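PDB 1ZZG: glucose-6-phosphate isomerase from Thermus thermophilus, which probably catalyses the reversible isomerisation of glucose 6-phosphate to fructose 6-phosphate, a step shared by glycolysis and gluconeogenesis. Local coordinates for residues H239-Y250 with D305-P313. Numbering follows the deposited sequence.
Sequences HRHLPVHVFMVY and DKLLALVIP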
ATOM      1  N   HIS A 239      -8.207 -23.626   0.403  1.00 28.94           N
ATOM      2  CA  HIS A 239      -8.872 -22.567   1.145  1.00 28.49           C
ATOM      3  C   HIS A 239      -9.591 -21.639   0.178  1.00 28.03           C
ATOM      4  O   HIS A 239      -9.851 -20.481   0.491  1.00 27.84           O
ATOM      5  CB  HIS A 239      -7.864 -21.770   1.972  1.00 28.44           C
ATOM      6  CG  HIS A 239      -7.125 -22.590   2.983  1.00 28.53           C
ATOM      7  ND1 HIS A 239      -6.000 -23.321   2.670  1.00 29.28           N
ATOM      8  CD2 HIS A 239      -7.361 -22.808   4.301  1.00 28.44           C
ATOM      9  CE1 HIS A 239      -5.574 -23.954   3.750  1.00 30.12           C
ATOM     10  NE2 HIS A 239      -6.383 -23.660   4.753  1.00 28.30           N
ATOM     11  N   ARG A 240      -9.926 -22.162  -0.998  1.00 27.38           N
ATOM     12  CA  ARG A 240     -10.592 -21.370  -2.038  1.00 28.94           C
ATOM     13  C   ARG A 240     -11.936 -20.784  -1.612  1.00 29.85           C
ATOM     14  O   ARG A 240     -12.445 -19.853  -2.232  1.00 29.93           O
ATOM     15  CB  ARG A 240     -10.789 -22.232  -3.288  1.00 30.63           C
ATOM     16  CG  ARG A 240     -11.744 -23.402  -3.080  1.00 33.22           C
ATOM     17  CD  ARG A 240     -12.044 -24.143  -4.383  1.00 35.90           C
ATOM     18  NE  ARG A 240     -12.597 -23.259  -5.407  1.00 39.86           N
ATOM     19  CZ  ARG A 240     -12.999 -23.666  -6.609  1.00 41.58           C
ATOM     20  NH1 ARG A 240     -12.913 -24.948  -6.938  1.00 42.49           N
ATOM     21  NH2 ARG A 240     -13.471 -22.791  -7.488  1.00 40.48           N
ATOM     22  N   HIS A 241     -12.507 -21.340  -0.554  1.00 28.63           N
ATOM     23  CA  HIS A 241     -13.794 -20.882  -0.066  1.00 31.94           C
ATOM     24  C   HIS A 241     -13.637 -19.769   0.980  1.00 32.72           C
ATOM     25  O   HIS A 241     -14.606 -19.088   1.314  1.00 34.49           O
ATOM     26  CB  HIS A 241     -14.538 -22.056   0.542  1.00 35.38           C
ATOM     27  CG  HIS A 241     -13.720 -22.818   1.538  1.00 40.86           C
ATOM     28  ND1 HIS A 241     -12.480 -23.337   1.238  1.00 41.54           N
ATOM     29  CD2 HIS A 241     -13.966 -23.154   2.825  1.00 41.64           C
ATOM     30  CE1 HIS A 241     -11.995 -23.960   2.298  1.00 42.91           C
ATOM     31  NE2 HIS A 241     -12.876 -23.863   3.275  1.00 44.73           N
ATOM     32  N   LEU A 242     -12.442 -19.626   1.554  1.00 30.78           N
ATOM     33  CA  LEU A 242     -12.208 -18.559   2.533  1.00 29.64           C
ATOM     34  C   LEU A 242     -12.132 -17.268   1.711  1.00 29.83           C
ATOM     35  O   LEU A 242     -11.422 -17.208   0.708  1.00 30.48           O
ATOM     36  CB  LEU A 242     -10.898 -18.788   3.295  1.00 29.10           C
ATOM     37  CG  LEU A 242     -10.849 -20.045   4.176  1.00 30.81           C
ATOM     38  CD1 LEU A 242      -9.623 -20.014   5.076  1.00 27.07           C
ATOM     39  CD2 LEU A 242     -12.106 -20.112   5.013  1.00 30.70           C
ATOM     40  N   PRO A 243     -12.847 -16.212   2.135  1.00 28.65           N
ATOM     41  CA  PRO A 243     -12.864 -14.929   1.414  1.00 27.34           C
ATOM     42  C   PRO A 243     -11.542 -14.183   1.292  1.00 25.88           C
ATOM     43  O   PRO A 243     -11.322 -13.440   0.330  1.00 26.67           O
ATOM     44  CB  PRO A 243     -13.903 -14.114   2.190  1.00 28.27           C
ATOM     45  CG  PRO A 243     -13.706 -14.590   3.604  1.00 28.07           C
ATOM     46  CD  PRO A 243     -13.559 -16.105   3.425  1.00 27.79           C
ATOM     47  N   VAL A 244     -10.651 -14.399   2.246  1.00 25.26           N
ATOM     48  CA  VAL A 244      -9.392 -13.668   2.249  1.00 25.97           C
ATOM     49  C   VAL A 244      -8.091 -14.460   2.203  1.00 24.72           C
ATOM     50  O   VAL A 244      -7.948 -15.509   2.821  1.00 23.54           O
ATOM     51  CB  VAL A 244      -9.348 -12.731   3.485  1.00 24.23           C
ATOM     52  CG1 VAL A 244      -7.969 -12.106   3.646  1.00 26.02           C
ATOM     53  CG2 VAL A 244     -10.427 -11.660   3.348  1.00 25.13           C
ATOM     54  N   HIS A 245      -7.137 -13.926   1.453  1.00 25.09           N
ATOM     55  CA  HIS A 245      -5.815 -14.512   1.348  1.00 24.63           C
ATOM     56  C   HIS A 245      -4.838 -13.373   1.606  1.00 24.05           C
ATOM     57  O   HIS A 245      -4.714 -12.452   0.796  1.00 23.14           O
ATOM     58  CB  HIS A 245      -5.580 -15.108  -0.042  1.00 24.71           C
ATOM     59  CG  HIS A 245      -4.170 -15.558  -0.265  1.00 24.41           C
ATOM     60  ND1 HIS A 245      -3.461 -16.274   0.674  1.00 24.84           N
ATOM     61  CD2 HIS A 245      -3.335 -15.390  -1.319  1.00 24.90           C
ATOM     62  CE1 HIS A 245      -2.250 -16.527   0.211  1.00 25.10           C
ATOM     63  NE2 HIS A 245      -2.149 -16.002  -0.997  1.00 24.39           N
ATOM     64  N   VAL A 246      -4.163 -13.422   2.749  1.00 23.19           N
ATOM     65  CA  VAL A 246      -3.208 -12.378   3.103  1.00 22.86           C
ATOM     66  C   VAL A 246      -1.809 -12.708   2.594  1.00 22.77           C
ATOM     67  O   VAL A 246      -1.338 -13.835   2.731  1.00 23.28           O
ATOM     68  CB  VAL A 246      -3.139 -12.175   4.639  1.00 23.06           C
ATOM     69  CG1 VAL A 246      -2.172 -11.040   4.970  1.00 22.29           C
ATOM     70  CG2 VAL A 246      -4.526 -11.871   5.185  1.00 20.60           C
ATOM     71  N   PHE A 247      -1.162 -11.716   1.989  1.00 20.58           N
ATOM     72  CA  PHE A 247       0.193 -11.872   1.464  1.00 21.89           C
ATOM     73  C   PHE A 247       1.015 -10.843   2.244  1.00 21.50           C
ATOM     74  O   PHE A 247       0.955  -9.644   1.963  1.00 21.64           O
ATOM     75  CB  PHE A 247       0.216 -11.569  -0.045  1.00 20.71           C
ATOM     76  CG  PHE A 247       1.555 -11.803  -0.697  1.00 21.86           C
ATOM     77  CD1 PHE A 247       2.008 -13.095  -0.953  1.00 22.33           C
ATOM     78  CD2 PHE A 247       2.370 -10.728  -1.045  1.00 21.14           C
ATOM     79  CE1 PHE A 247       3.251 -13.311  -1.545  1.00 23.96           C
ATOM     80  CE2 PHE A 247       3.607 -10.932  -1.634  1.00 21.45           C
ATOM     81  CZ  PHE A 247       4.052 -12.227  -1.886  1.00 22.45           C
ATOM     82  N   MET A 248       1.773 -11.324   3.226  1.00 21.49           N
ATOM     83  CA  MET A 248       2.569 -10.465   4.098  1.00 21.16           C
ATOM     84  C   MET A 248       4.078 -10.630   3.926  1.00 21.61           C
ATOM     85  O   MET A 248       4.623 -11.710   4.139  1.00 22.27           O
ATOM     86  CB  MET A 248       2.168 -10.749   5.548  1.00 21.74           C
ATOM     87  CG  MET A 248       2.782  -9.847   6.600  1.00 25.29           C
ATOM     88  SD  MET A 248       2.025 -10.226   8.214  1.00 26.43           S
ATOM     89  CE  MET A 248       2.849  -9.048   9.270  1.00 25.39           C
ATOM     90  N   VAL A 249       4.754  -9.541   3.566  1.00 20.89           N
ATOM     91  CA  VAL A 249       6.195  -9.579   3.344  1.00 22.53           C
ATOM     92  C   VAL A 249       7.000  -8.862   4.424  1.00 23.43           C
ATOM     93  O   VAL A 249       6.775  -7.684   4.694  1.00 22.31           O
ATOM     94  CB  VAL A 249       6.549  -8.951   1.978  1.00 22.55           C
ATOM     95  CG1 VAL A 249       8.045  -9.061   1.722  1.00 24.26           C
ATOM     96  CG2 VAL A 249       5.769  -9.641   0.876  1.00 20.33           C
ATOM     97  N   TYR A 250       7.939  -9.581   5.033  1.00 23.55           N
ATOM     98  CA  TYR A 250       8.790  -9.014   6.070  1.00 24.35           C
ATOM     99  C   TYR A 250      10.041  -8.373   5.499  1.00 25.62           C
ATOM    100  O   TYR A 250      11.145  -8.896   5.646  1.00 26.86           O
ATOM    101  CB  TYR A 250       9.183 -10.082   7.096  1.00 24.79           C
ATOM    102  CG  TYR A 250       8.200 -10.154   8.230  1.00 24.64           C
ATOM    103  CD1 TYR A 250       6.955 -10.757   8.063  1.00 24.30           C
ATOM    104  CD2 TYR A 250       8.477  -9.532   9.450  1.00 25.56           C
ATOM    105  CE1 TYR A 250       6.004 -10.733   9.080  1.00 25.40           C
ATOM    106  CE2 TYR A 250       7.532  -9.502  10.474  1.00 24.45           C
ATOM    107  CZ  TYR A 250       6.301 -10.100  10.281  1.00 26.33           C
ATOM    108  OH  TYR A 250       5.358 -10.042  11.282  1.00 27.87           O
ATOM    109  N   ASP A 305     -11.190 -16.594   8.861  1.00 29.30           N
ATOM    110  CA  ASP A 305     -11.609 -16.690   7.466  1.00 27.01           C
ATOM    111  C   ASP A 305     -10.507 -16.304   6.488  1.00 26.40           C
ATOM    112  O   ASP A 305     -10.781 -15.775   5.411  1.00 26.62           O
ATOM    113  CB  ASP A 305     -12.823 -15.790   7.240  1.00 26.54           C
ATOM    114  CG  ASP A 305     -12.542 -14.331   7.574  1.00 27.48           C
ATOM    115  OD1 ASP A 305     -11.428 -14.017   8.034  1.00 26.02           O
ATOM    116  OD2 ASP A 305     -13.442 -13.491   7.372  1.00 28.71           O
ATOM    117  N   LYS A 306      -9.268 -16.595   6.855  1.00 26.21           N
ATOM    118  CA  LYS A 306      -8.143 -16.243   6.012  1.00 25.54           C
ATOM    119  C   LYS A 306      -7.104 -17.345   5.866  1.00 26.52           C
ATOM    120  O   LYS A 306      -7.028 -18.270   6.677  1.00 25.59           O
ATOM    121  CB  LYS A 306      -7.447 -15.005   6.596  1.00 24.82           C
ATOM    122  CG  LYS A 306      -8.361 -13.809   6.825  1.00 23.05           C
ATOM    123  CD  LYS A 306      -7.700 -12.773   7.734  1.00 24.63           C
ATOM    124  CE  LYS A 306      -8.564 -11.514   7.886  1.00 24.46           C
ATOM    125  NZ  LYS A 306      -9.900 -11.804   8.488  1.00 23.41           N
ATOM    126  N   LEU A 307      -6.323 -17.239   4.795  1.00 24.29           N
ATOM    127  CA  LEU A 307      -5.196 -18.131   4.551  1.00 25.06           C
ATOM    128  C   LEU A 307      -4.091 -17.093   4.456  1.00 24.61           C
ATOM    129  O   LEU A 307      -4.146 -16.210   3.596  1.00 24.56           O
ATOM    130  CB  LEU A 307      -5.308 -18.879   3.218  1.00 24.41           C
ATOM    131  CG  LEU A 307      -4.011 -19.624   2.848  1.00 25.58           C
ATOM    132  CD1 LEU A 307      -3.716 -20.707   3.890  1.00 27.07           C
ATOM    133  CD2 LEU A 307      -4.138 -20.251   1.466  1.00 24.98           C
ATOM    134  N   LEU A 308      -3.109 -17.172   5.342  1.00 24.51           N
ATOM    135  CA  LEU A 308      -2.037 -16.194   5.331  1.00 26.00           C
ATOM    136  C   LEU A 308      -0.692 -16.760   4.915  1.00 25.55           C
ATOM    137  O   LEU A 308      -0.252 -17.798   5.410  1.00 25.90           O
ATOM    138  CB  LEU A 308      -1.892 -15.534   6.707  1.00 25.63           C
ATOM    139  CG  LEU A 308      -3.120 -14.830   7.292  1.00 27.38           C
ATOM    140  CD1 LEU A 308      -3.919 -15.803   8.152  1.00 25.09           C
ATOM    141  CD2 LEU A 308      -2.669 -13.651   8.142  1.00 25.15           C
ATOM    142  N   ALA A 309      -0.044 -16.054   4.001  1.00 25.43           N
ATOM    143  CA  ALA A 309       1.264 -16.440   3.524  1.00 24.84           C
ATOM    144  C   ALA A 309       2.239 -15.356   3.966  1.00 24.91           C
ATOM    145  O   ALA A 309       2.021 -14.168   3.712  1.00 24.59           O
ATOM    146  CB  ALA A 309       1.260 -16.556   2.007  1.00 25.88           C
ATOM    147  N   LEU A 310       3.300 -15.771   4.647  1.00 23.87           N
ATOM    148  CA  LEU A 310       4.321 -14.849   5.117  1.00 25.43           C
ATOM    149  C   LEU A 310       5.629 -15.087   4.372  1.00 26.26           C
ATOM    150  O   LEU A 310       6.168 -16.193   4.373  1.00 27.48           O
ATOM    151  CB  LEU A 310       4.554 -15.011   6.627  1.00 25.44           C
ATOM    152  CG  LEU A 310       3.795 -14.093   7.592  1.00 26.26           C
ATOM    153  CD1 LEU A 310       2.297 -14.295   7.455  1.00 25.43           C
ATOM    154  CD2 LEU A 310       4.243 -14.383   9.015  1.00 27.95           C
ATOM    155  N   VAL A 311       6.128 -14.040   3.730  1.00 26.21           N
ATOM    156  CA  VAL A 311       7.378 -14.110   2.990  1.00 24.55           C
ATOM    157  C   VAL A 311       8.453 -13.576   3.922  1.00 26.15           C
ATOM    158  O   VAL A 311       8.417 -12.404   4.308  1.00 25.87           O
ATOM    159  CB  VAL A 311       7.300 -13.243   1.723  1.00 23.68           C
ATOM    160  CG1 VAL A 311       8.626 -13.288   0.965  1.00 24.31           C
ATOM    161  CG2 VAL A 311       6.159 -13.731   0.854  1.00 22.12           C
ATOM    162  N   ILE A 312       9.408 -14.432   4.277  1.00 25.83           N
ATOM    163  CA  ILE A 312      10.462 -14.057   5.215  1.00 26.17           C
ATOM    164  C   ILE A 312      11.890 -14.278   4.721  1.00 26.77           C
ATOM    165  O   ILE A 312      12.252 -15.383   4.316  1.00 28.35           O
ATOM    166  CB  ILE A 312      10.311 -14.859   6.526  1.00 27.16           C
ATOM    167  CG1 ILE A 312       8.889 -14.708   7.066  1.00 27.66           C
ATOM    168  CG2 ILE A 312      11.367 -14.421   7.529  1.00 25.72           C
ATOM    169  CD1 ILE A 312       8.559 -15.669   8.190  1.00 26.21           C
ATOM    170  N   PRO A 313      12.726 -13.225   4.758  1.00 27.35           N
ATOM    171  CA  PRO A 313      14.116 -13.354   4.316  1.00 27.45           C
ATOM    172  C   PRO A 313      14.903 -14.060   5.424  1.00 28.93           C
ATOM    173  O   PRO A 313      14.540 -13.969   6.595  1.00 28.73           O
ATOM    174  CB  PRO A 313      14.545 -11.903   4.131  1.00 28.10           C
ATOM    175  CG  PRO A 313      13.791 -11.212   5.223  1.00 28.55           C
ATOM    176  CD  PRO A 313      12.414 -11.826   5.101  1.00 26.39           C
TER
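L307 meets two imidazoles. Its CD1 lies over one face of the H239 ring in a CH-pi contact, 3.8 Å from the ring centroid and off toward the rim; H239 ND1 itself is hydrogen-bonded to L235 O. The H245 ring instead presents an edge: with CG anti to the backbone N (chi1 172°), ND1 reaches over to the neighbouring strand and donates to L307 O at 3.0 Å. H245 ND1 stands 48° out of the carbonyl plane, and V246 N comes to L307 O at 2.9 Å from the other face. A leucine in place of H245 would probably leave L307 O with the V246 N-H but without the ring donor. CE1 of H245 also touches A309 CB, and the F247 ring, stacked on F261 of helix 257-269, meets V311 CG2 through CE1 and CZ, both at 3.8 Å. On the other face of the sheet, away from H245 and F247, side chains lie side by side: V244 with K306, V246 with L308 (CB to CG 3.8 Å), and M248 with L310. K306 NZ bridges to D305 OD1 at 2.7 Å and hydrogen-bonds T282 OG1 of the second subunit. This parallel pairing, with alternating N-H...O=C bonds, is consistent with the family's SIS-type alpha/beta fold; strands 278-287 and 360-366 flank the pair, helix 296-301 packs against V246 and L308, and helix 339-356 against Y250 and L310.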